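Local coordinates for lambda phage protein with carbohydrate-binding module (Shewanella oneidensis, PDB 2A5Z) that is of unknown function but binds magnesium and has a jelly-roll fold with a carbohydrate-binding module, so it may recognise a sugar, at residues Phe103-Met109 / Ala226-Thr232; Glu172-Tyr177 / Tyr210-Ala216; Thr126-Phe130 / Ala178-Ser182. One frame throughout, in Å; residues are numbered along the deposited sequence.

Contact 1 of 3, residues Phe103-Met109 / Ala226-Thr232; sequences FLAGMLM and AHIGFKT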
ATOM      1  N   PHE C 103       8.665 -17.398   6.283  1.00 17.12           N
ATOM      2  CA  PHE C 103       8.172 -16.213   5.604  1.00 16.98           C
ATOM      3  C   PHE C 103       7.200 -16.638   4.516  1.00 16.78           C
ATOM      4  O   PHE C 103       7.465 -17.574   3.755  1.00 16.75           O
ATOM      5  CB  PHE C 103       9.303 -15.359   5.026  1.00 16.84           C
ATOM      6  CG  PHE C 103       8.812 -14.175   4.235  1.00 17.18           C
ATOM      7  CD1 PHE C 103       8.347 -13.035   4.882  1.00 16.48           C
ATOM      8  CD2 PHE C 103       8.791 -14.214   2.839  1.00 17.45           C
ATOM      9  CE1 PHE C 103       7.877 -11.937   4.144  1.00 17.24           C
ATOM     10  CE2 PHE C 103       8.326 -13.125   2.095  1.00 16.93           C
ATOM     11  CZ  PHE C 103       7.871 -11.989   2.746  1.00 16.34           C
ATOM     12  N   LEU C 104       6.073 -15.946   4.454  1.00 16.72           N
ATOM     13  CA  LEU C 104       5.021 -16.287   3.509  1.00 17.08           C
ATOM     14  C   LEU C 104       4.602 -15.050   2.726  1.00 17.09           C
ATOM     15  O   LEU C 104       4.218 -14.044   3.318  1.00 17.63           O
ATOM     16  CB  LEU C 104       3.819 -16.896   4.258  1.00 17.20           C
ATOM     17  CG  LEU C 104       2.733 -17.636   3.464  1.00 18.47           C
ATOM     18  CD1 LEU C 104       1.933 -18.605   4.356  1.00 19.47           C
ATOM     19  CD2 LEU C 104       1.810 -16.653   2.781  1.00 20.16           C
ATOM     20  N   ALA C 105       4.692 -15.124   1.399  1.00 16.57           N
ATOM     21  CA  ALA C 105       4.103 -14.113   0.532  1.00 16.07           C
ATOM     22  C   ALA C 105       2.908 -14.739  -0.172  1.00 16.09           C
ATOM     23  O   ALA C 105       3.063 -15.603  -1.041  1.00 16.40           O
ATOM     24  CB  ALA C 105       5.142 -13.572  -0.483  1.00 15.66           C
ATOM     25  N   GLY C 106       1.707 -14.336   0.226  1.00 16.19           N
ATOM     26  CA  GLY C 106       0.516 -14.996  -0.278  1.00 15.97           C
ATOM     27  C   GLY C 106      -0.780 -14.232  -0.147  1.00 15.58           C
ATOM     28  O   GLY C 106      -0.804 -13.086   0.326  1.00 15.89           O
HETATM   29  N   MSE C 107      -1.852 -14.881  -0.602  1.00 15.33           N
HETATM   30  CA  MSE C 107      -3.225 -14.352  -0.527  1.00 14.04           C
HETATM   31  C   MSE C 107      -4.179 -15.421   0.026  1.00 15.13           C
HETATM   32  O   MSE C 107      -3.831 -16.612   0.084  1.00 15.07           O
HETATM   33  CB  MSE C 107      -3.696 -13.839  -1.905  1.00 14.36           C
HETATM   34  CG  MSE C 107      -2.946 -12.570  -2.415  1.00 13.89           C
HETATM   35 SE   MSE C 107      -3.647 -11.773  -3.880  1.00  8.43          SE
HETATM   36  CE  MSE C 107      -5.073 -10.971  -3.133  1.00 14.06           C
ATOM     37  N   LEU C 108      -5.372 -14.997   0.441  1.00 15.18           N
ATOM     38  CA  LEU C 108      -6.410 -15.912   0.929  1.00 15.44           C
ATOM     39  C   LEU C 108      -7.016 -16.732  -0.210  1.00 15.91           C
ATOM     40  O   LEU C 108      -7.186 -16.230  -1.327  1.00 15.92           O
ATOM     41  CB  LEU C 108      -7.527 -15.135   1.645  1.00 15.25           C
ATOM     42  CG  LEU C 108      -7.154 -14.405   2.937  1.00 15.59           C
ATOM     43  CD1 LEU C 108      -8.157 -13.279   3.249  1.00 15.26           C
ATOM     44  CD2 LEU C 108      -7.002 -15.371   4.122  1.00 15.15           C
HETATM   45  N   MSE C 109      -7.366 -17.984   0.084  1.00 16.03           N
HETATM   46  CA  MSE C 109      -7.938 -18.886  -0.926  1.00 15.80           C
HETATM   47  C   MSE C 109      -9.412 -18.616  -1.222  1.00 16.92           C
HETATM   48  O   MSE C 109      -9.878 -18.885  -2.342  1.00 17.04           O
HETATM   49  CB  MSE C 109      -7.711 -20.350  -0.524  1.00 16.10           C
HETATM   50  CG  MSE C 109      -6.215 -20.679  -0.296  1.00 16.19           C
HETATM   51 SE   MSE C 109      -5.782 -22.422  -0.070  1.00 12.51          SE
HETATM   52  CE  MSE C 109      -6.188 -23.005  -1.719  1.00 15.52           C
ATOM     53  N   ALA C 226      -5.037 -20.758   6.218  1.00 18.45           N
ATOM     54  CA  ALA C 226      -4.240 -21.069   5.038  1.00 18.25           C
ATOM     55  C   ALA C 226      -3.988 -19.822   4.186  1.00 18.18           C
ATOM     56  O   ALA C 226      -4.640 -18.799   4.369  1.00 17.71           O
ATOM     57  CB  ALA C 226      -4.918 -22.159   4.218  1.00 18.15           C
ATOM     58  N   HIS C 227      -3.014 -19.919   3.281  1.00 18.09           N
ATOM     59  CA  HIS C 227      -2.764 -18.914   2.254  1.00 18.47           C
ATOM     60  C   HIS C 227      -2.281 -19.636   1.005  1.00 18.35           C
ATOM     61  O   HIS C 227      -1.886 -20.803   1.082  1.00 18.32           O
ATOM     62  CB  HIS C 227      -1.690 -17.923   2.713  1.00 18.79           C
ATOM     63  CG  HIS C 227      -2.219 -16.594   3.155  1.00 19.37           C
ATOM     64  ND1 HIS C 227      -3.282 -16.460   4.024  1.00 19.99           N
ATOM     65  CD2 HIS C 227      -1.804 -15.334   2.875  1.00 19.21           C
ATOM     66  CE1 HIS C 227      -3.506 -15.177   4.249  1.00 19.01           C
ATOM     67  NE2 HIS C 227      -2.626 -14.473   3.562  1.00 19.10           N
ATOM     68  N   ILE C 228      -2.318 -18.952  -0.135  1.00 17.93           N
ATOM     69  CA  ILE C 228      -1.757 -19.481  -1.384  1.00 17.83           C
ATOM     70  C   ILE C 228      -0.681 -18.527  -1.933  1.00 18.06           C
ATOM     71  O   ILE C 228      -0.889 -17.318  -1.990  1.00 18.36           O
ATOM     72  CB  ILE C 228      -2.876 -19.850  -2.439  1.00 18.10           C
ATOM     73  CG1 ILE C 228      -2.275 -20.517  -3.688  1.00 18.29           C
ATOM     74  CG2 ILE C 228      -3.805 -18.642  -2.770  1.00 17.21           C
ATOM     75  CD1 ILE C 228      -3.278 -21.357  -4.488  1.00 17.33           C
ATOM     76  N   GLY C 229       0.484 -19.074  -2.283  1.00 17.61           N
ATOM     77  CA  GLY C 229       1.591 -18.258  -2.767  1.00 17.55           C
ATOM     78  C   GLY C 229       2.952 -18.904  -2.561  1.00 17.50           C
ATOM     79  O   GLY C 229       3.184 -20.033  -2.993  1.00 17.67           O
ATOM     80  N   PHE C 230       3.844 -18.182  -1.888  1.00 17.29           N
ATOM     81  CA  PHE C 230       5.203 -18.643  -1.608  1.00 16.86           C
ATOM     82  C   PHE C 230       5.418 -18.697  -0.105  1.00 17.00           C
ATOM     83  O   PHE C 230       5.110 -17.735   0.606  1.00 16.82           O
ATOM     84  CB  PHE C 230       6.220 -17.685  -2.254  1.00 16.80           C
ATOM     85  CG  PHE C 230       7.644 -17.842  -1.754  1.00 16.71           C
ATOM     86  CD1 PHE C 230       8.502 -18.772  -2.329  1.00 16.95           C
ATOM     87  CD2 PHE C 230       8.128 -17.036  -0.720  1.00 17.85           C
ATOM     88  CE1 PHE C 230       9.823 -18.909  -1.876  1.00 16.88           C
ATOM     89  CE2 PHE C 230       9.460 -17.166  -0.261  1.00 18.36           C
ATOM     90  CZ  PHE C 230      10.301 -18.105  -0.849  1.00 16.15           C
ATOM     91  N   LYS C 231       5.941 -19.820   0.379  1.00 16.50           N
ATOM     92  CA  LYS C 231       6.306 -19.937   1.781  1.00 16.41           C
ATOM     93  C   LYS C 231       7.626 -20.684   1.907  1.00 16.62           C
ATOM     94  O   LYS C 231       7.782 -21.765   1.346  1.00 16.88           O
ATOM     95  CB  LYS C 231       5.212 -20.662   2.573  1.00 16.24           C
ATOM     96  CG  LYS C 231       5.433 -20.660   4.086  1.00 16.68           C
ATOM     97  CD  LYS C 231       4.369 -21.470   4.805  1.00 15.88           C
ATOM     98  CE  LYS C 231       4.628 -21.472   6.295  1.00 16.67           C
ATOM     99  NZ  LYS C 231       3.851 -22.513   7.016  1.00 17.19           N
ATOM    100  N   THR C 232       8.567 -20.112   2.646  1.00 16.89           N
ATOM    101  CA  THR C 232       9.823 -20.797   2.932  1.00 17.16           C
ATOM    102  C   THR C 232       9.994 -20.868   4.442  1.00 17.74           C
ATOM    103  O   THR C 232       9.631 -19.935   5.158  1.00 17.85           O
ATOM    104  CB  THR C 232      11.029 -20.145   2.206  1.00 17.00           C
ATOM    105  OG1 THR C 232      12.124 -21.066   2.154  1.00 15.98           O
ATOM    106  CG2 THR C 232      11.469 -18.835   2.875  1.00 16.79           C
TER
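H227 lies against the backbone of G106-L108 where strand 226-228 crosses strand 103-107 at nearly a right angle. Its CB sits 3.7 Å from CD2 of L104, and CG is 3.5 Å from the carbonyl O of M107. CD2 comes closest to the backbone, 3.4 Å from C of G106, which has no side chain to keep the ring off. CE1 meets CD2 of L108 at 3.5 Å. The first torsion, chi1 -103°, is well off a staggered value and turns one ring face to M107 O and L108 N. ND1 donates to O of A226 at 2.7 Å, nearly in the ring plane, and NE2 bonds to OG of S69. H58 of the second subunit meets the ring edge-to-face.

Six backbone hydrogen bonds join the segments in antiparallel pairs, from F103 with T232 to M107 with I228. Where strand 226-228 gives way to 230-232, G229 turns the corner at phi 156° and psi -125°, a conformation that suits glycine, and its CA lies 3.5 Å from O of A105. On one side F103 CD2 meets the edge of the F230 ring. On the other, L104 CD1 rests 3.8 Å from CD of K231, whose extended chain carries NZ to O of G144 and S142. Buried H227 and K231 thus find polar partners, and bonds at both ring nitrogens fix the histidine's rotation.

Contact 2 of 3, residues Glu172-Tyr177 / Tyr210-Ala216; sequences ETGSTY and YSYTSTA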
ATOM      1  N   GLU C 172       0.162 -37.641  -2.174  1.00 21.28           N
ATOM      2  CA  GLU C 172       0.489 -37.652  -3.592  1.00 21.68           C
ATOM      3  C   GLU C 172       1.852 -36.993  -3.768  1.00 21.51           C
ATOM      4  O   GLU C 172       2.084 -35.909  -3.240  1.00 21.72           O
ATOM      5  CB  GLU C 172      -0.567 -36.849  -4.335  1.00 21.76           C
ATOM      6  CG  GLU C 172      -0.689 -37.183  -5.769  1.00 23.34           C
ATOM      7  CD  GLU C 172      -1.647 -36.256  -6.471  1.00 23.63           C
ATOM      8  OE1 GLU C 172      -2.850 -36.262  -6.127  1.00 23.00           O
ATOM      9  OE2 GLU C 172      -1.187 -35.532  -7.373  1.00 24.91           O
ATOM     10  N   THR C 173       2.750 -37.636  -4.506  1.00 21.32           N
ATOM     11  CA  THR C 173       4.109 -37.122  -4.673  1.00 21.16           C
ATOM     12  C   THR C 173       4.624 -37.429  -6.073  1.00 20.69           C
ATOM     13  O   THR C 173       4.682 -38.592  -6.482  1.00 20.64           O
ATOM     14  CB  THR C 173       5.072 -37.716  -3.610  1.00 21.46           C
ATOM     15  OG1 THR C 173       4.588 -37.407  -2.298  1.00 22.31           O
ATOM     16  CG2 THR C 173       6.483 -37.161  -3.749  1.00 21.70           C
ATOM     17  N   GLY C 174       4.992 -36.384  -6.808  1.00 20.11           N
ATOM     18  CA  GLY C 174       5.599 -36.558  -8.128  1.00 19.99           C
ATOM     19  C   GLY C 174       7.062 -36.944  -8.044  1.00 19.94           C
ATOM     20  O   GLY C 174       7.619 -37.074  -6.945  1.00 19.52           O
ATOM     21  N   SER C 175       7.681 -37.141  -9.205  1.00 20.15           N
ATOM     22  CA  SER C 175       9.116 -37.409  -9.277  1.00 21.06           C
ATOM     23  C   SER C 175       9.872 -36.147  -8.874  1.00 21.18           C
ATOM     24  O   SER C 175       9.332 -35.040  -8.946  1.00 21.19           O
ATOM     25  CB  SER C 175       9.523 -37.854 -10.690  1.00 20.97           C
ATOM     26  OG  SER C 175       9.306 -36.814 -11.623  1.00 22.17           O
ATOM     27  N   THR C 176      11.113 -36.302  -8.437  1.00 21.44           N
ATOM     28  CA  THR C 176      11.853 -35.141  -7.964  1.00 21.72           C
ATOM     29  C   THR C 176      12.775 -34.587  -9.037  1.00 21.24           C
ATOM     30  O   THR C 176      13.287 -35.322  -9.878  1.00 21.07           O
ATOM     31  CB  THR C 176      12.646 -35.423  -6.667  1.00 22.18           C
ATOM     32  OG1 THR C 176      13.777 -36.245  -6.969  1.00 23.95           O
ATOM     33  CG2 THR C 176      11.767 -36.106  -5.621  1.00 21.99           C
ATOM     34  N   TYR C 177      12.959 -33.272  -9.007  1.00 20.78           N
ATOM     35  CA  TYR C 177      13.957 -32.610  -9.812  1.00 20.42           C
ATOM     36  C   TYR C 177      15.001 -32.055  -8.839  1.00 20.02           C
ATOM     37  O   TYR C 177      14.660 -31.290  -7.939  1.00 19.65           O
ATOM     38  CB  TYR C 177      13.320 -31.498 -10.662  1.00 20.84           C
ATOM     39  CG  TYR C 177      14.321 -30.762 -11.520  1.00 21.80           C
ATOM     40  CD1 TYR C 177      14.614 -31.192 -12.813  1.00 22.13           C
ATOM     41  CD2 TYR C 177      15.002 -29.649 -11.024  1.00 22.71           C
ATOM     42  CE1 TYR C 177      15.549 -30.525 -13.595  1.00 22.34           C
ATOM     43  CE2 TYR C 177      15.939 -28.981 -11.791  1.00 22.89           C
ATOM     44  CZ  TYR C 177      16.207 -29.420 -13.075  1.00 22.50           C
ATOM     45  OH  TYR C 177      17.148 -28.746 -13.820  1.00 22.19           O
ATOM     46  N   TYR C 210      10.759 -28.846 -15.336  1.00 16.27           N
ATOM     47  CA  TYR C 210       9.971 -29.839 -14.627  1.00 16.13           C
ATOM     48  C   TYR C 210       8.516 -29.388 -14.628  1.00 16.22           C
ATOM     49  O   TYR C 210       8.248 -28.194 -14.536  1.00 16.31           O
ATOM     50  CB  TYR C 210      10.482 -29.941 -13.183  1.00 15.81           C
ATOM     51  CG  TYR C 210       9.687 -30.852 -12.275  1.00 16.04           C
ATOM     52  CD1 TYR C 210       9.976 -32.213 -12.200  1.00 16.43           C
ATOM     53  CD2 TYR C 210       8.648 -30.346 -11.477  1.00 16.70           C
ATOM     54  CE1 TYR C 210       9.250 -33.059 -11.357  1.00 17.18           C
ATOM     55  CE2 TYR C 210       7.919 -31.181 -10.624  1.00 16.17           C
ATOM     56  CZ  TYR C 210       8.226 -32.537 -10.573  1.00 16.26           C
ATOM     57  OH  TYR C 210       7.518 -33.370  -9.739  1.00 15.39           O
ATOM     58  N   SER C 211       7.584 -30.334 -14.725  1.00 16.47           N
ATOM     59  CA  SER C 211       6.177 -30.038 -14.430  1.00 17.11           C
ATOM     60  C   SER C 211       5.467 -31.224 -13.778  1.00 17.14           C
ATOM     61  O   SER C 211       5.833 -32.383 -13.991  1.00 16.92           O
ATOM     62  CB  SER C 211       5.414 -29.561 -15.672  1.00 17.05           C
ATOM     63  OG  SER C 211       5.005 -30.659 -16.465  1.00 19.20           O
ATOM     64  N   TYR C 212       4.454 -30.912 -12.978  1.00 17.56           N
ATOM     65  CA  TYR C 212       3.621 -31.920 -12.329  1.00 17.76           C
ATOM     66  C   TYR C 212       2.172 -31.458 -12.356  1.00 17.70           C
ATOM     67  O   TYR C 212       1.894 -30.310 -12.030  1.00 17.18           O
ATOM     68  CB  TYR C 212       4.073 -32.127 -10.881  1.00 18.25           C
ATOM     69  CG  TYR C 212       3.255 -33.141 -10.118  1.00 18.65           C
ATOM     70  CD1 TYR C 212       3.522 -34.499 -10.239  1.00 18.91           C
ATOM     71  CD2 TYR C 212       2.219 -32.741  -9.266  1.00 19.67           C
ATOM     72  CE1 TYR C 212       2.776 -35.445  -9.548  1.00 19.74           C
ATOM     73  CE2 TYR C 212       1.467 -33.686  -8.558  1.00 21.01           C
ATOM     74  CZ  TYR C 212       1.760 -35.039  -8.714  1.00 20.41           C
ATOM     75  OH  TYR C 212       1.045 -36.000  -8.035  1.00 21.73           O
ATOM     76  N   THR C 213       1.267 -32.351 -12.761  1.00 17.70           N
ATOM     77  CA  THR C 213      -0.176 -32.125 -12.666  1.00 17.98           C
ATOM     78  C   THR C 213      -0.767 -33.095 -11.641  1.00 18.31           C
ATOM     79  O   THR C 213      -0.585 -34.311 -11.746  1.00 18.33           O
ATOM     80  CB  THR C 213      -0.888 -32.319 -14.035  1.00 17.99           C
ATOM     81  OG1 THR C 213      -0.260 -31.495 -15.017  1.00 17.25           O
ATOM     82  CG2 THR C 213      -2.361 -31.920 -13.951  1.00 18.80           C
ATOM     83  N   SER C 214      -1.472 -32.558 -10.652  1.00 18.67           N
ATOM     84  CA  SER C 214      -2.039 -33.386  -9.589  1.00 18.88           C
ATOM     85  C   SER C 214      -3.153 -34.334 -10.071  1.00 19.39           C
ATOM     86  O   SER C 214      -3.819 -34.074 -11.077  1.00 19.56           O
ATOM     87  CB  SER C 214      -2.517 -32.514  -8.421  1.00 18.61           C
ATOM     88  OG  SER C 214      -3.755 -31.887  -8.704  1.00 17.84           O
ATOM     89  N   THR C 215      -3.320 -35.443  -9.353  1.00 19.88           N
ATOM     90  CA  THR C 215      -4.429 -36.365  -9.564  1.00 20.28           C
ATOM     91  C   THR C 215      -5.608 -35.923  -8.702  1.00 20.43           C
ATOM     92  O   THR C 215      -6.737 -35.822  -9.182  1.00 20.52           O
ATOM     93  CB  THR C 215      -4.024 -37.828  -9.233  1.00 20.46           C
ATOM     94  OG1 THR C 215      -3.026 -38.272 -10.164  1.00 21.26           O
ATOM     95  CG2 THR C 215      -5.223 -38.770  -9.319  1.00 21.19           C
ATOM     96  N   ALA C 216      -5.330 -35.648  -7.432  1.00 20.54           N
ATOM     97  CA  ALA C 216      -6.347 -35.209  -6.493  1.00 20.62           C
ATOM     98  C   ALA C 216      -6.380 -33.686  -6.398  1.00 20.69           C
ATOM     99  O   ALA C 216      -5.446 -33.004  -6.842  1.00 20.61           O
ATOM    100  CB  ALA C 216      -6.094 -35.825  -5.135  1.00 20.99           C
TER
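The ring of Y212 meets the carboxylate of E172 at its edge: OE2 lies near the ring plane by the phenol, and the two flat groups are turned 47° to each other. G174 reaches the same ring obliquely, its CA 3.4 Å from CE1, a close approach that a residue without a side chain can make. The ring of Y210 is likewise approached obliquely, by CB of Y177, 3.7 Å from CD1. V199 of the adjacent strand touches Y212, and F161 of the other sheet touches Y210.

The polar ends do the gripping. E172 reaches across because its CG stands anti to the backbone N (chi1 -157°) and the chain stays extended beyond it. OE1 then accepts from N of A216 at 2.9 Å and OE2 from N of T215 at 2.9 Å, both fairly straight and from the syn side, though T215 N is tilted 35° out of the carboxylate plane. Two successive amides thus clasp one carboxylate. The phenol of Y212 also donates to OE2, but the modelled OH to OE2 distance of 2.4 Å is so short that its exact value is doubtful. Y210 gives its OH to the carbonyl O of S175 at 2.6 Å, in the carbonyl plane, and the Y210 hydroxyl oxygen also bonds to N of G162. After the strand, S214 OG donates to O of A216 at 2.8 Å and also bonds to N of F197.

No backbone-to-backbone hydrogen bond joins the segments; tyrosine hydroxyls and a glutamate span the gap instead. Strand 208-213 is an outermost strand of the six-stranded sheet and 169-178 belongs to the other large sheet, so the contact joins the margins of two facing antiparallel sheets, as fits a jelly-roll fold.

Contact 3 of 3, residues Thr126-Phe130 / Ala178-Ser182; sequences TPSAF and ALSTS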
ATOM      1  N   THR C 126      17.601 -20.306  -5.007  1.00 17.66           N
ATOM      2  CA  THR C 126      18.020 -21.292  -4.021  1.00 17.76           C
ATOM      3  C   THR C 126      19.144 -20.727  -3.133  1.00 17.70           C
ATOM      4  O   THR C 126      19.922 -19.879  -3.582  1.00 17.60           O
ATOM      5  CB  THR C 126      18.435 -22.616  -4.677  1.00 17.62           C
ATOM      6  OG1 THR C 126      19.373 -22.366  -5.731  1.00 17.48           O
ATOM      7  CG2 THR C 126      17.205 -23.318  -5.239  1.00 18.34           C
ATOM      8  N   PRO C 127      19.202 -21.166  -1.858  1.00 17.86           N
ATOM      9  CA  PRO C 127      20.273 -20.729  -0.956  1.00 17.83           C
ATOM     10  C   PRO C 127      21.652 -21.215  -1.430  1.00 17.95           C
ATOM     11  O   PRO C 127      21.729 -22.072  -2.319  1.00 17.78           O
ATOM     12  CB  PRO C 127      19.894 -21.384   0.382  1.00 17.79           C
ATOM     13  CG  PRO C 127      19.000 -22.517   0.040  1.00 18.23           C
ATOM     14  CD  PRO C 127      18.270 -22.106  -1.200  1.00 17.83           C
ATOM     15  N   SER C 128      22.725 -20.681  -0.845  1.00 17.74           N
ATOM     16  CA  SER C 128      24.081 -21.071  -1.235  1.00 17.99           C
ATOM     17  C   SER C 128      24.508 -22.453  -0.702  1.00 17.86           C
ATOM     18  O   SER C 128      25.520 -23.019  -1.150  1.00 17.78           O
ATOM     19  CB  SER C 128      25.086 -19.991  -0.831  1.00 18.06           C
ATOM     20  OG  SER C 128      25.114 -19.846   0.572  1.00 18.55           O
ATOM     21  N   ALA C 129      23.749 -22.974   0.262  1.00 17.29           N
ATOM     22  CA  ALA C 129      23.890 -24.350   0.741  1.00 17.30           C
ATOM     23  C   ALA C 129      22.500 -24.903   0.999  1.00 17.46           C
ATOM     24  O   ALA C 129      21.671 -24.236   1.639  1.00 17.77           O
ATOM     25  CB  ALA C 129      24.727 -24.405   2.032  1.00 17.06           C
ATOM     26  N   PHE C 130      22.234 -26.107   0.497  1.00 17.19           N
ATOM     27  CA  PHE C 130      21.029 -26.831   0.880  1.00 17.10           C
ATOM     28  C   PHE C 130      21.177 -27.402   2.295  1.00 17.10           C
ATOM     29  O   PHE C 130      22.286 -27.612   2.783  1.00 16.85           O
ATOM     30  CB  PHE C 130      20.693 -27.937  -0.129  1.00 17.23           C
ATOM     31  CG  PHE C 130      20.285 -27.418  -1.490  1.00 17.47           C
ATOM     32  CD1 PHE C 130      19.236 -26.509  -1.625  1.00 17.19           C
ATOM     33  CD2 PHE C 130      20.955 -27.846  -2.639  1.00 17.50           C
ATOM     34  CE1 PHE C 130      18.866 -26.030  -2.881  1.00 17.47           C
ATOM     35  CE2 PHE C 130      20.591 -27.373  -3.896  1.00 17.66           C
ATOM     36  CZ  PHE C 130      19.552 -26.466  -4.021  1.00 16.64           C
ATOM     37  N   ALA C 178      16.264 -32.455  -9.001  1.00 19.44           N
ATOM     38  CA  ALA C 178      17.331 -31.970  -8.115  1.00 19.08           C
ATOM     39  C   ALA C 178      17.849 -30.589  -8.543  1.00 18.71           C
ATOM     40  O   ALA C 178      18.254 -30.382  -9.687  1.00 18.53           O
ATOM     41  CB  ALA C 178      18.464 -32.992  -8.003  1.00 18.66           C
ATOM     42  N   LEU C 179      17.808 -29.644  -7.608  1.00 18.42           N
ATOM     43  CA  LEU C 179      18.161 -28.255  -7.882  1.00 18.03           C
ATOM     44  C   LEU C 179      19.631 -27.978  -7.610  1.00 17.75           C
ATOM     45  O   LEU C 179      20.320 -28.799  -7.005  1.00 18.14           O
ATOM     46  CB  LEU C 179      17.301 -27.314  -7.029  1.00 18.03           C
ATOM     47  CG  LEU C 179      15.781 -27.469  -7.068  1.00 17.71           C
ATOM     48  CD1 LEU C 179      15.180 -26.716  -5.896  1.00 18.08           C
ATOM     49  CD2 LEU C 179      15.185 -26.992  -8.402  1.00 17.90           C
ATOM     50  N   SER C 180      20.102 -26.818  -8.058  1.00 17.41           N
ATOM     51  CA  SER C 180      21.451 -26.363  -7.760  1.00 17.53           C
ATOM     52  C   SER C 180      21.389 -25.205  -6.769  1.00 16.74           C
ATOM     53  O   SER C 180      20.422 -24.445  -6.770  1.00 16.40           O
ATOM     54  CB  SER C 180      22.166 -25.920  -9.044  1.00 18.04           C
ATOM     55  OG  SER C 180      22.451 -27.033  -9.886  1.00 21.18           O
ATOM     56  N   THR C 181      22.418 -25.079  -5.927  1.00 16.35           N
ATOM     57  CA  THR C 181      22.536 -23.949  -4.997  1.00 15.84           C
ATOM     58  C   THR C 181      22.768 -22.638  -5.757  1.00 15.77           C
ATOM     59  O   THR C 181      23.186 -22.654  -6.915  1.00 15.83           O
ATOM     60  CB  THR C 181      23.679 -24.147  -3.967  1.00 15.94           C
ATOM     61  OG1 THR C 181      24.917 -24.406  -4.647  1.00 14.92           O
ATOM     62  CG2 THR C 181      23.365 -25.290  -3.012  1.00 15.21           C
ATOM     63  N   SER C 182      22.466 -21.518  -5.107  1.00 16.04           N
ATOM     64  CA  SER C 182      22.665 -20.167  -5.668  1.00 16.57           C
ATOM     65  C   SER C 182      22.220 -20.027  -7.131  1.00 16.38           C
ATOM     66  O   SER C 182      22.962 -19.514  -7.979  1.00 16.53           O
ATOM     67  CB  SER C 182      24.120 -19.749  -5.506  1.00 16.42           C
ATOM     68  OG  SER C 182      24.469 -19.764  -4.132  1.00 19.69           O
TER
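T126 and S180 form the tight part of this loop-to-loop contact. OG1 of T126 donates to the carbonyl O of S180 at 2.5 Å, in the carbonyl plane, and it also bonds to N of T183, so the hydroxyl of a beta-branched residue ties itself to the returning loop twice. The methyl CG2, the second branch at CB, meets CD1 of L179 at 4.0 Å, which makes threonine apt here: one branch serves a polar partner and the other an apolar one. Close by, N of S182 donates to O of P127 at 2.9 Å; the bond is straight at the hydrogen, but the donor stands well above the carbonyl plane.

F130 closes over the same loop. Its ring lies with one face under the methyl of T181, whose CG2 is 3.8 Å from the ring centroid and 26° off the ring normal, a CH-pi contact. The ring reaches there because CG stands anti to the carbonyl carbon (chi1 -67°), which brings the CE2-CZ end of the ring to the loop; CZ then packs 3.9 Å from CB of L179, and CE2 comes 3.4 Å from O of L179.

The outer side is looser. There the exposed serines S128 and S182 merely touch, with OG of S182 3.2 Å from CA of S128, and both also meet a crystal neighbour. Tight hydroxyl and amide bonds to backbone carbonyls, with buried L179 and partly exposed F130 packed beside them, imply that two irregular loops are fastened at defined points, while the exposed serines face solvent.

In the fold
The three contacts mark different parts of one jelly-roll. Contact 1 is buried, its centre about 7 Å from that of the chain, whereas contacts 2 and 3 each lie about 18 Å out. Centres of contacts 1 and 2 are about 20 Å apart and their nearest atoms about 11 Å; the nearest atoms of contacts 1 and 3 are about 7 Å apart. Residues 172-177 run directly into 178-182, so contacts 2 and 3 share a continuous strand-to-loop path. Contact 1 is nearest the magnesium-binding residues D54, F88, G89 and D247: the side chain of F230 is about 10 Å from that of D247, and that of A105 about 11 Å from a bound magnesium ion.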